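Local coordinates for peridinin-chlorophyll A protein (Amphidinium carterae, PDB 2C9E) that binds peridinin and chlorophyll a and probably serves as a water-soluble antenna that captures blue-green sunlight, at residues A180-F184 with T315-L319; K224-V228 with K282-L286; E202-Y206 with L296-L300. One frame throughout, in Å; residues are numbered along the deposited sequence.

Contact 1. Residues A180-F184 with T315-L319; sequences AAKKF and TFVAL. With DGD (digalactosyl diacyl glycerol (dgdg)), chain K.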
# COMPACT_ATOMS: atom_id res chain seq x y z
N ALA A 180 -8.79 -17.06 -18.96
CA ALA A 180 -9.80 -16.68 -17.99
C ALA A 180 -9.63 -15.22 -17.57
O ALA A 180 -10.63 -14.53 -17.30
CB ALA A 180 -9.71 -17.59 -16.76
N ALA A 181 -8.37 -14.74 -17.55
CA ALA A 181 -8.09 -13.35 -17.18
C ALA A 181 -8.58 -12.39 -18.27
O ALA A 181 -9.11 -11.31 -17.98
CB ALA A 181 -6.62 -13.16 -16.93
N LYS A 182 -8.42 -12.77 -19.53
CA LYS A 182 -8.92 -11.90 -20.57
C LYS A 182 -10.45 -11.79 -20.51
O LYS A 182 -11.01 -10.73 -20.78
CB LYS A 182 -8.52 -12.41 -21.97
CG LYS A 182 -8.90 -11.44 -23.12
CD LYS A 182 -8.64 -12.09 -24.49
CE LYS A 182 -8.47 -11.06 -25.61
NZ LYS A 182 -7.89 -11.70 -26.88
N LYS A 183 -11.15 -12.87 -20.17
CA LYS A 183 -12.62 -12.77 -20.15
C LYS A 183 -12.97 -11.85 -19.00
O LYS A 183 -13.83 -10.98 -19.12
CB LYS A 183 -13.28 -14.12 -19.90
CG LYS A 183 -12.76 -15.25 -20.75
CD LYS A 183 -13.72 -15.60 -21.89
CE LYS A 183 -13.72 -14.53 -22.98
NZ LYS A 183 -12.50 -14.60 -23.88
N PHE A 184 -12.31 -12.08 -17.86
CA PHE A 184 -12.54 -11.27 -16.68
C PHE A 184 -12.25 -9.82 -17.07
O PHE A 184 -13.04 -8.93 -16.77
CB PHE A 184 -11.63 -11.72 -15.55
CG PHE A 184 -11.73 -10.84 -14.33
CD1 PHE A 184 -12.87 -10.87 -13.52
CD2 PHE A 184 -10.68 -9.98 -13.99
CE1 PHE A 184 -12.96 -10.07 -12.38
CE2 PHE A 184 -10.76 -9.16 -12.85
CZ PHE A 184 -11.90 -9.21 -12.04
N THR A 315 -17.38 -14.36 -14.61
CA THR A 315 -16.00 -14.46 -15.11
C THR A 315 -15.04 -14.48 -13.92
O THR A 315 -14.02 -15.17 -13.98
CB THR A 315 -15.59 -13.29 -16.06
OG1 THR A 315 -15.64 -12.04 -15.37
CG2 THR A 315 -16.52 -13.24 -17.28
N PHE A 316 -15.36 -13.74 -12.86
CA PHE A 316 -14.47 -13.69 -11.68
C PHE A 316 -14.34 -15.10 -11.07
O PHE A 316 -13.24 -15.55 -10.80
CB PHE A 316 -15.01 -12.69 -10.63
CG PHE A 316 -14.27 -12.72 -9.30
CD1 PHE A 316 -12.98 -12.21 -9.18
CD2 PHE A 316 -14.89 -13.28 -8.15
CE1 PHE A 316 -12.30 -12.26 -7.94
CE2 PHE A 316 -14.25 -13.34 -6.93
CZ PHE A 316 -12.95 -12.84 -6.81
N VAL A 317 -15.47 -15.80 -10.87
CA VAL A 317 -15.39 -17.17 -10.35
C VAL A 317 -14.55 -18.03 -11.31
O VAL A 317 -13.71 -18.80 -10.88
CB VAL A 317 -16.81 -17.86 -10.17
CG1 VAL A 317 -16.61 -19.28 -9.60
CG2 VAL A 317 -17.69 -17.07 -9.18
N ALA A 318 -14.75 -17.90 -12.60
CA ALA A 318 -13.98 -18.70 -13.56
C ALA A 318 -12.47 -18.47 -13.42
O ALA A 318 -11.69 -19.41 -13.49
CB ALA A 318 -14.43 -18.40 -15.00
N LEU A 319 -12.07 -17.22 -13.21
CA LEU A 319 -10.66 -16.89 -13.07
C LEU A 319 -10.14 -17.46 -11.73
O LEU A 319 -9.06 -18.04 -11.67
CB LEU A 319 -10.46 -15.36 -13.11
CG LEU A 319 -9.06 -14.79 -12.82
CD1 LEU A 319 -8.12 -15.02 -13.98
CD2 LEU A 319 -9.18 -13.30 -12.62
C1A DGD K . -13.22 -8.22 -1.98
C2A DGD K . -12.10 -7.18 -1.99
C3A DGD K . -11.64 -6.78 -0.58
C4A DGD K . -10.81 -7.88 0.12
C5A DGD K . -10.01 -7.32 1.29
C6A DGD K . -8.47 -7.37 1.20
C7A DGD K . -7.85 -7.05 -0.15
C8A DGD K . -6.71 -5.98 -0.07
C9A DGD K . -6.37 -5.45 -1.49
CAA DGD K . -7.09 -4.16 -1.87
CBA DGD K . -6.15 -3.03 -2.40
CCA DGD K . -4.67 -3.46 -2.75
CDA DGD K . -3.70 -2.91 -1.69
CEA DGD K . -2.25 -3.06 -2.03
CFA DGD K . -1.58 -1.86 -2.75
CGA DGD K . -0.02 -2.00 -2.61
CHA DGD K . 0.75 -0.70 -2.90
CIA DGD K . 0.21 0.53 -2.12
O1A DGD K . -14.14 -8.11 -1.13
C1B DGD K . -15.56 -9.16 -5.84
C2B DGD K . -15.92 -9.84 -7.17
C3B DGD K . -16.41 -8.84 -8.22
C4B DGD K . -16.82 -9.49 -9.54
C5B DGD K . -17.03 -8.44 -10.65
C6B DGD K . -18.08 -7.35 -10.28
C7B DGD K . -17.69 -5.99 -10.84
C8B DGD K . -16.25 -5.58 -10.48
C9B DGD K . -15.78 -4.43 -11.37
CAB DGD K . -14.65 -3.57 -10.73
CBB DGD K . -14.19 -2.46 -11.64
CCB DGD K . -13.02 -2.83 -12.54
CDB DGD K . -11.80 -3.36 -11.80
CEB DGD K . -11.80 -4.91 -11.75
CFB DGD K . -11.22 -5.32 -10.41
CGB DGD K . -11.72 -6.57 -9.90
CHB DGD K . -12.95 -6.39 -9.08
CIB DGD K . -13.24 -7.71 -8.39
O1B DGD K . -14.86 -8.12 -5.84
O1G DGD K . -13.48 -8.80 -3.21
C1G DGD K . -14.46 -9.81 -3.27
C2G DGD K . -15.78 -9.07 -3.51
O2G DGD K . -16.37 -9.36 -4.80
C3G DGD K . -16.81 -9.49 -2.44
O3G DGD K . -16.92 -10.93 -2.51
C1D DGD K . -18.21 -11.40 -2.90
C2D DGD K . -18.04 -12.91 -3.12
O2D DGD K . -17.12 -13.14 -4.19
C3D DGD K . -19.42 -13.49 -3.48
O3D DGD K . -19.31 -14.90 -3.64
C4D DGD K . -20.42 -13.18 -2.36
O4D DGD K . -20.08 -13.93 -1.19
C5D DGD K . -20.37 -11.67 -2.03
O5D DGD K . -22.61 -11.57 -1.34
C6D DGD K . -21.30 -11.40 -0.87
O6D DGD K . -19.06 -11.23 -1.69
C1E DGD K . -23.29 -12.55 -0.53
C2E DGD K . -24.60 -12.97 -1.23
O2E DGD K . -24.29 -13.47 -2.55
C3E DGD K . -25.51 -11.74 -1.41
O3E DGD K . -26.80 -12.17 -1.83
C4E DGD K . -25.59 -10.86 -0.11
O4E DGD K . -26.43 -11.48 0.87
C5E DGD K . -24.17 -10.65 0.48
O6E DGD K . -23.54 -11.92 0.74
C6E DGD K . -24.24 -9.82 1.77
O5E DGD K . -22.95 -9.53 2.30
O HOH W 1 -13.02 -15.76 -16.59

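Contact 2. Residues K224-V228 with K282-L286; sequences KTLEV and KFKAL. With PID (peridinin), chain I.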
# COMPACT_ATOMS: atom_id res chain seq x y z
N LYS A 224 -2.62 -9.82 8.39
CA LYS A 224 -2.86 -11.00 7.56
C LYS A 224 -2.50 -10.72 6.12
O LYS A 224 -2.05 -11.62 5.40
CB LYS A 224 -4.33 -11.44 7.65
CG LYS A 224 -4.65 -12.41 8.84
CD LYS A 224 -6.12 -12.71 8.90
CE LYS A 224 -6.44 -13.72 10.00
NZ LYS A 224 -5.89 -13.30 11.35
N THR A 225 -2.72 -9.47 5.69
CA THR A 225 -2.42 -9.09 4.31
C THR A 225 -0.90 -9.11 4.08
O THR A 225 -0.41 -9.56 3.03
CB THR A 225 -3.02 -7.68 4.03
OG1 THR A 225 -4.43 -7.74 4.18
CG2 THR A 225 -2.74 -7.21 2.63
N LEU A 226 -0.15 -8.58 5.03
CA LEU A 226 1.29 -8.59 4.89
C LEU A 226 1.76 -10.06 4.88
O LEU A 226 2.58 -10.44 4.08
CB LEU A 226 1.93 -7.83 6.05
CG LEU A 226 1.66 -6.33 6.07
CD1 LEU A 226 2.71 -5.70 7.01
CD2 LEU A 226 1.74 -5.74 4.63
N GLU A 227 1.21 -10.86 5.79
CA GLU A 227 1.51 -12.28 5.96
C GLU A 227 1.28 -12.94 4.60
O GLU A 227 2.17 -13.62 4.11
CB GLU A 227 0.58 -12.83 7.07
CG GLU A 227 0.66 -14.33 7.45
CD GLU A 227 -0.55 -14.81 8.35
OE1 GLU A 227 -0.97 -14.08 9.29
OE2 GLU A 227 -1.07 -15.93 8.12
N VAL A 228 0.11 -12.73 3.98
CA VAL A 228 -0.15 -13.29 2.64
C VAL A 228 0.88 -12.80 1.61
O VAL A 228 1.35 -13.57 0.75
CB VAL A 228 -1.56 -12.92 2.12
CG1 VAL A 228 -1.64 -13.05 0.65
CG2 VAL A 228 -2.57 -13.83 2.75
N LYS A 282 -4.76 -18.66 3.01
CA LYS A 282 -4.51 -17.37 3.59
C LYS A 282 -5.04 -16.26 2.71
O LYS A 282 -5.66 -15.34 3.22
CB LYS A 282 -3.03 -17.19 3.86
CG LYS A 282 -2.68 -17.76 5.23
CD LYS A 282 -1.21 -17.74 5.57
CE LYS A 282 -0.99 -18.62 6.81
NZ LYS A 282 0.28 -18.28 7.49
N PHE A 283 -4.82 -16.36 1.40
CA PHE A 283 -5.30 -15.33 0.51
C PHE A 283 -6.82 -15.29 0.57
O PHE A 283 -7.41 -14.25 0.88
CB PHE A 283 -4.83 -15.60 -0.91
CG PHE A 283 -5.08 -14.47 -1.85
CD1 PHE A 283 -6.34 -14.32 -2.45
CD2 PHE A 283 -4.10 -13.54 -2.10
CE1 PHE A 283 -6.60 -13.25 -3.28
CE2 PHE A 283 -4.35 -12.44 -2.94
CZ PHE A 283 -5.61 -12.30 -3.53
N LYS A 284 -7.43 -16.44 0.34
CA LYS A 284 -8.87 -16.56 0.38
C LYS A 284 -9.47 -15.91 1.61
O LYS A 284 -10.50 -15.21 1.52
CB LYS A 284 -9.30 -18.01 0.40
CG LYS A 284 -10.78 -18.14 0.05
CD LYS A 284 -11.28 -19.54 0.37
CE LYS A 284 -12.68 -19.82 -0.17
NZ LYS A 284 -12.59 -21.07 -1.03
N ALA A 285 -8.83 -16.16 2.75
CA ALA A 285 -9.29 -15.66 4.02
C ALA A 285 -9.30 -14.13 4.17
O ALA A 285 -9.98 -13.62 5.04
CB ALA A 285 -8.47 -16.30 5.19
N LEU A 286 -8.55 -13.40 3.36
CA LEU A 286 -8.54 -11.95 3.49
C LEU A 286 -9.95 -11.38 3.25
O LEU A 286 -10.32 -10.32 3.79
CB LEU A 286 -7.53 -11.33 2.54
CG LEU A 286 -6.07 -11.73 2.82
CD1 LEU A 286 -5.11 -10.92 1.99
CD2 LEU A 286 -5.78 -11.50 4.28
C1 PID I . -17.01 -17.39 -1.98
C2 PID I . -18.23 -18.19 -2.45
C3 PID I . -17.81 -19.35 -3.35
C4 PID I . -17.10 -18.76 -4.57
C5 PID I . -15.79 -18.03 -4.25
C6 PID I . -15.81 -17.25 -2.93
C7 PID I . -15.04 -16.08 -2.90
C8 PID I . -13.90 -15.83 -2.15
C9 PID I . -13.16 -14.63 -2.17
C10 PID I . -13.41 -13.49 -2.93
C11 PID I . -11.98 -14.44 -1.59
C12 PID I . -11.48 -13.26 -1.96
C13 PID I . -10.21 -12.80 -1.62
C14 PID I . -9.61 -11.59 -1.98
C15 PID I . -8.31 -11.34 -1.54
C16 PID I . -7.56 -10.20 -1.83
C17 PID I . -6.24 -10.08 -1.41
C18 PID I . -5.46 -8.97 -1.72
C19 PID I . -4.12 -8.88 -1.35
C20 PID I . -3.36 -7.76 -1.69
C21 PID I . -2.01 -7.59 -1.39
C22 PID I . -1.37 -6.42 -1.79
C23 PID I . -0.11 -6.12 -1.60
C24 PID I . 1.15 -5.78 -1.45
C25 PID I . 2.24 -6.05 -2.49
C26 PID I . 3.41 -6.80 -1.84
C27 PID I . 3.91 -6.12 -0.55
C28 PID I . 2.76 -5.89 0.44
C29 PID I . 1.61 -5.08 -0.16
C30 PID I . 6.08 -7.14 -0.32
C31 PID I . 6.98 -8.15 0.39
CM1 PID I . -17.34 -16.27 -0.99
CM2 PID I . -15.55 -17.09 -5.44
CM3 PID I . -14.65 -19.05 -4.20
CM4 PID I . -10.31 -10.59 -2.92
CM5 PID I . -1.25 -8.68 -0.63
CM6 PID I . 1.72 -6.91 -3.65
CM7 PID I . 2.73 -4.72 -3.07
CM8 PID I . 0.48 -4.97 0.87
O1 PID I . -15.78 -18.10 -1.77
O2 PID I . -18.99 -20.02 -3.80
O3 PID I . -14.46 -13.21 -3.50
O4 PID I . -12.35 -12.64 -2.81
O5 PID I . 2.08 -3.77 -0.51
O6 PID I . 4.80 -7.03 0.13
O7 PID I . 6.50 -6.48 -1.27

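Contact 3. Residues E202-Y206 with L296-L300; sequences EISKY and LQMAL. With PID (peridinin), chain H.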
# COMPACT_ATOMS: atom_id res chain seq x y z
N GLU A 202 -17.40 5.61 -1.94
CA GLU A 202 -17.42 4.47 -1.01
C GLU A 202 -16.03 4.13 -0.41
O GLU A 202 -15.90 3.89 0.79
CB GLU A 202 -17.97 3.19 -1.70
CG GLU A 202 -19.35 3.30 -2.29
CD GLU A 202 -19.37 4.14 -3.59
OE1 GLU A 202 -18.27 4.42 -4.16
OE2 GLU A 202 -20.51 4.49 -4.03
N ILE A 203 -15.00 4.12 -1.26
CA ILE A 203 -13.65 3.76 -0.83
C ILE A 203 -13.09 4.82 0.09
O ILE A 203 -12.44 4.51 1.11
CB ILE A 203 -12.75 3.55 -2.08
CG1 ILE A 203 -13.24 2.31 -2.84
CG2 ILE A 203 -11.27 3.33 -1.69
CD1 ILE A 203 -12.77 1.00 -2.20
N SER A 204 -13.35 6.09 -0.23
CA SER A 204 -12.86 7.16 0.62
C SER A 204 -13.52 7.08 1.97
O SER A 204 -12.85 7.19 3.02
CB SER A 204 -13.14 8.54 0.02
OG SER A 204 -12.27 8.75 -1.07
N LYS A 205 -14.84 6.89 1.97
CA LYS A 205 -15.49 6.84 3.26
C LYS A 205 -14.96 5.67 4.09
O LYS A 205 -14.74 5.85 5.29
CB LYS A 205 -17.02 6.81 3.11
CG LYS A 205 -17.79 6.83 4.45
CD LYS A 205 -17.21 7.77 5.56
CE LYS A 205 -17.79 9.22 5.59
NZ LYS A 205 -17.29 10.21 4.54
N TYR A 206 -14.70 4.52 3.45
CA TYR A 206 -14.17 3.34 4.15
C TYR A 206 -12.81 3.67 4.79
O TYR A 206 -12.58 3.44 5.99
CB TYR A 206 -14.02 2.18 3.16
CG TYR A 206 -13.57 0.89 3.83
CD1 TYR A 206 -14.47 0.13 4.56
CD2 TYR A 206 -12.22 0.50 3.81
CE1 TYR A 206 -14.04 -0.99 5.30
CE2 TYR A 206 -11.78 -0.64 4.54
CZ TYR A 206 -12.70 -1.37 5.28
OH TYR A 206 -12.29 -2.49 5.97
N LEU A 296 -19.02 -2.72 2.60
CA LEU A 296 -18.35 -1.92 1.59
C LEU A 296 -18.63 -2.51 0.22
O LEU A 296 -18.93 -1.78 -0.71
CB LEU A 296 -16.85 -1.86 1.82
CG LEU A 296 -16.02 -1.26 0.66
CD1 LEU A 296 -16.33 0.22 0.48
CD2 LEU A 296 -14.48 -1.50 0.93
N GLN A 297 -18.54 -3.83 0.08
CA GLN A 297 -18.82 -4.45 -1.21
C GLN A 297 -20.27 -4.25 -1.67
O GLN A 297 -20.48 -4.11 -2.89
CB GLN A 297 -18.47 -5.94 -1.19
CG GLN A 297 -17.02 -6.24 -0.80
CD GLN A 297 -15.99 -5.52 -1.68
OE1 GLN A 297 -16.02 -5.64 -2.90
NE2 GLN A 297 -15.09 -4.78 -1.06
N MET A 298 -21.25 -4.27 -0.76
CA MET A 298 -22.65 -4.02 -1.16
C MET A 298 -22.74 -2.58 -1.70
O MET A 298 -23.32 -2.34 -2.73
CB MET A 298 -23.64 -4.13 0.00
CG MET A 298 -24.21 -5.51 0.25
SD MET A 298 -25.03 -6.23 -1.21
CE MET A 298 -24.55 -7.94 -1.07
N ALA A 299 -22.17 -1.62 -1.01
CA ALA A 299 -22.21 -0.24 -1.50
C ALA A 299 -21.48 -0.09 -2.89
O ALA A 299 -21.96 0.61 -3.78
CB ALA A 299 -21.61 0.67 -0.44
N LEU A 300 -20.32 -0.73 -3.08
CA LEU A 300 -19.62 -0.66 -4.37
C LEU A 300 -20.55 -1.29 -5.45
O LEU A 300 -20.77 -0.70 -6.54
CB LEU A 300 -18.26 -1.41 -4.29
CG LEU A 300 -17.20 -0.64 -3.46
CD1 LEU A 300 -16.06 -1.55 -3.09
CD2 LEU A 300 -16.70 0.62 -4.26
C1 PID H . -21.81 -8.37 -4.27
C2 PID H . -23.02 -9.23 -3.93
C3 PID H . -23.05 -10.51 -4.78
C4 PID H . -23.03 -10.13 -6.26
C5 PID H . -21.77 -9.39 -6.73
C6 PID H . -21.22 -8.40 -5.69
C7 PID H . -20.56 -7.29 -6.22
C8 PID H . -19.25 -6.92 -5.90
C9 PID H . -18.56 -5.82 -6.41
C10 PID H . -19.00 -4.86 -7.32
C11 PID H . -17.35 -5.44 -6.02
C12 PID H . -17.03 -4.29 -6.61
C13 PID H . -15.90 -3.53 -6.29
C14 PID H . -15.50 -2.31 -6.82
C15 PID H . -14.35 -1.71 -6.31
C16 PID H . -13.83 -0.46 -6.68
C17 PID H . -12.68 0.02 -6.05
C18 PID H . -12.14 1.28 -6.31
C19 PID H . -10.99 1.74 -5.66
C20 PID H . -10.50 3.03 -5.88
C21 PID H . -9.38 3.57 -5.25
C22 PID H . -9.08 4.90 -5.51
C23 PID H . -8.12 5.63 -5.00
C24 PID H . -7.31 6.47 -4.41
C25 PID H . -5.88 6.77 -4.91
C26 PID H . -4.92 7.08 -3.75
C27 PID H . -5.51 8.07 -2.74
C28 PID H . -6.76 7.41 -2.13
C29 PID H . -7.83 7.27 -3.21
C30 PID H . -3.72 9.35 -1.81
C31 PID H . -2.80 9.72 -0.64
CM1 PID H . -21.76 -7.05 -3.50
CM2 PID H . -22.18 -8.69 -8.02
CM3 PID H . -20.69 -10.43 -7.05
CM4 PID H . -16.26 -1.65 -7.98
CM5 PID H . -8.45 2.72 -4.37
CM6 PID H . -5.34 5.58 -5.70
CM7 PID H . -5.96 8.01 -5.81
CM8 PID H . -9.07 6.59 -2.61
O1 PID H . -20.57 -9.03 -4.57
O2 PID H . -24.30 -11.15 -4.55
O3 PID H . -20.07 -4.85 -7.92
O4 PID H . -18.03 -3.90 -7.45
O5 PID H . -8.16 8.59 -3.63
O6 PID H . -4.63 8.35 -1.64
O7 PID H . -3.63 9.95 -2.88
O HOH W 2 -23.08 2.84 -3.39

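Contact 1. Residues A180-F184 with T315-L319
T315 packs on F184 through its hydroxyl branch: OG1 sits 3.5 Å from F184 CA and also meets CD1 at the edge of the ring, near its plane. OG1 only packs against these carbons; its hydrogen bond goes to A312 O in its own helix. The methyl branch, CG2, lies against the backbone of K183. T315 also joins the two backbones through a water, which donates one hydrogen to T315 O at 2.9 Å. Its other hydrogen goes to A180 O, 2.8 Å away, so each carbonyl accepts a water hydrogen besides its helical bond.

F316 stands beside F184, the two phenyls pointing the same way. F184 CE1 lies 3.8 Å from F316 CB and comes to the F316 ring at its edge, not over a face. Chi1 of F316 (172°) sets CG anti to the backbone N and turns the ring toward the digalactosyl diacylglycerol, whose C2B lies over one face, toward the rim. The same lipid reaches F184 at its edge, with CGB 3.4 Å from CZ.

These residues belong to an antiparallel helix pair, 176-192 against 306-324, in an all-helical protein that encloses its pigments and lipids. The axes of segments 180-184 and 315-319 approach to 8.6 Å, with directions 160° apart. The small A180 suits this close spacing, its CB packing on L319 CA; A318 O touches the same methyl more loosely.

L319 divides its branches. CD2 makes a CH-pi contact over the F184 face, 4.2 Å from the ring centroid and 27° off the normal. CD1 turns to the other helix's backbone, 3.6 Å from A181 N, and also touches the methyls of A180 and A181. Beyond the pair, L319 rests on A272 and F184 on N268, both of helix 261-276.

Contact 2. Residues K224-V228 with K282-L286
E227 OE2 accepts a hydrogen bond from K282 NZ at 2.8 Å, the salt bridge of this contact. The ammonium arrives on the anti side of the carboxylate oxygen, 33° out of its plane. E227 OE2 lies across the end of the extended K282 chain, close to CE and CD as well as NZ. E227 also lies about 5 Å, side chain to side chain, from S71 and D223 of the magnesium site.

One residue further along the helix, V228 wedges between K282 and F283. With CG1 anti to the backbone N (chi1 160°), CG1 meets the F283 ring obliquely, 3.7 Å from CD2, and CG2 touches K282 CB at 3.6 Å. The contact thus joins helix 215-231 to the short helix 280-285 beside a peridinin polyene. The outer ring atoms CE1 and CZ of F283 press obliquely on its C15 and C17.

L286 completes the apolar side: CD2 lies 3.7 Å from K224 CB, while CD1 meets V228 CG2 and approaches peridinin C17 to 3.7 Å. T225 crosses L286 at about a right angle, its OG1 lying near both methyls but hydrogen-bonded to G221 O. K224 sends its ammonium away to a salt bridge with D220.

Contact 3. Residues E202-Y206 with L296-L300
Helix 201-213 packs antiparallel on helix 293-302 in a buried, mainly apolar contact that borders a peridinin. The axes of segments 202-206 and 296-300 approach to 10.4 Å, with directions 158° apart, so the gap is filled by side chains rather than by backbone contact. L296 is the main filler. Its CD2 lies over one face of the Y206 ring in a CH-pi contact, 4.1 Å from the centroid and 19° off the normal, while CD1 rests 3.7 Å from E202 O. L296 and Y206 cross at about a right angle, and the Y206 hydroxyl continues to a hydrogen bond with P291 O.

At the other end E202 packs by its aliphatic part: CB meets L300 CD2 at 3.8 Å, and CG meets A299 CB at 3.9 Å. A bend at chi2 (74°) turns the carboxylate toward the C-terminal end of 296-300, where a water links OE2 (3.1 Å) to A299 O.

I203 and L300 touch each other and line the pigment together. I203 CG1 lies 3.7 Å from peridinin C19, and L300 CD1 lies 3.6 Å from C15, so the polyene bridges the two helices. Around the pair, Q297 NE2 binds N293 of its own helix and a chlorophyll oxygen, Y206 rests on F290 in a loop, and S204 OG hydrogen-bonds A34 O of helix 28-39.

How the contacts relate
All three contacts lie in the second PCP-family region and border one cofactor cluster without touching one another. Their centres are 20 to 23 Å apart; nearest atoms lie about 7 Å apart between contacts 1 and 2, 8 Å between 2 and 3, and 9 Å between 1 and 3. Along the chain, contact 1 spans the other two, and contact 3 spans contact 2. Ligands connect them: one digalactosyl diacylglycerol pocket draws on F184 and F316 of contact 1, L286 of contact 2, and Q297 and M298 of contact 3. Two peridinin pockets take residues from both contacts 1 and 2, and one chlorophyll pocket includes L226 and I203, from contacts 2 and 3.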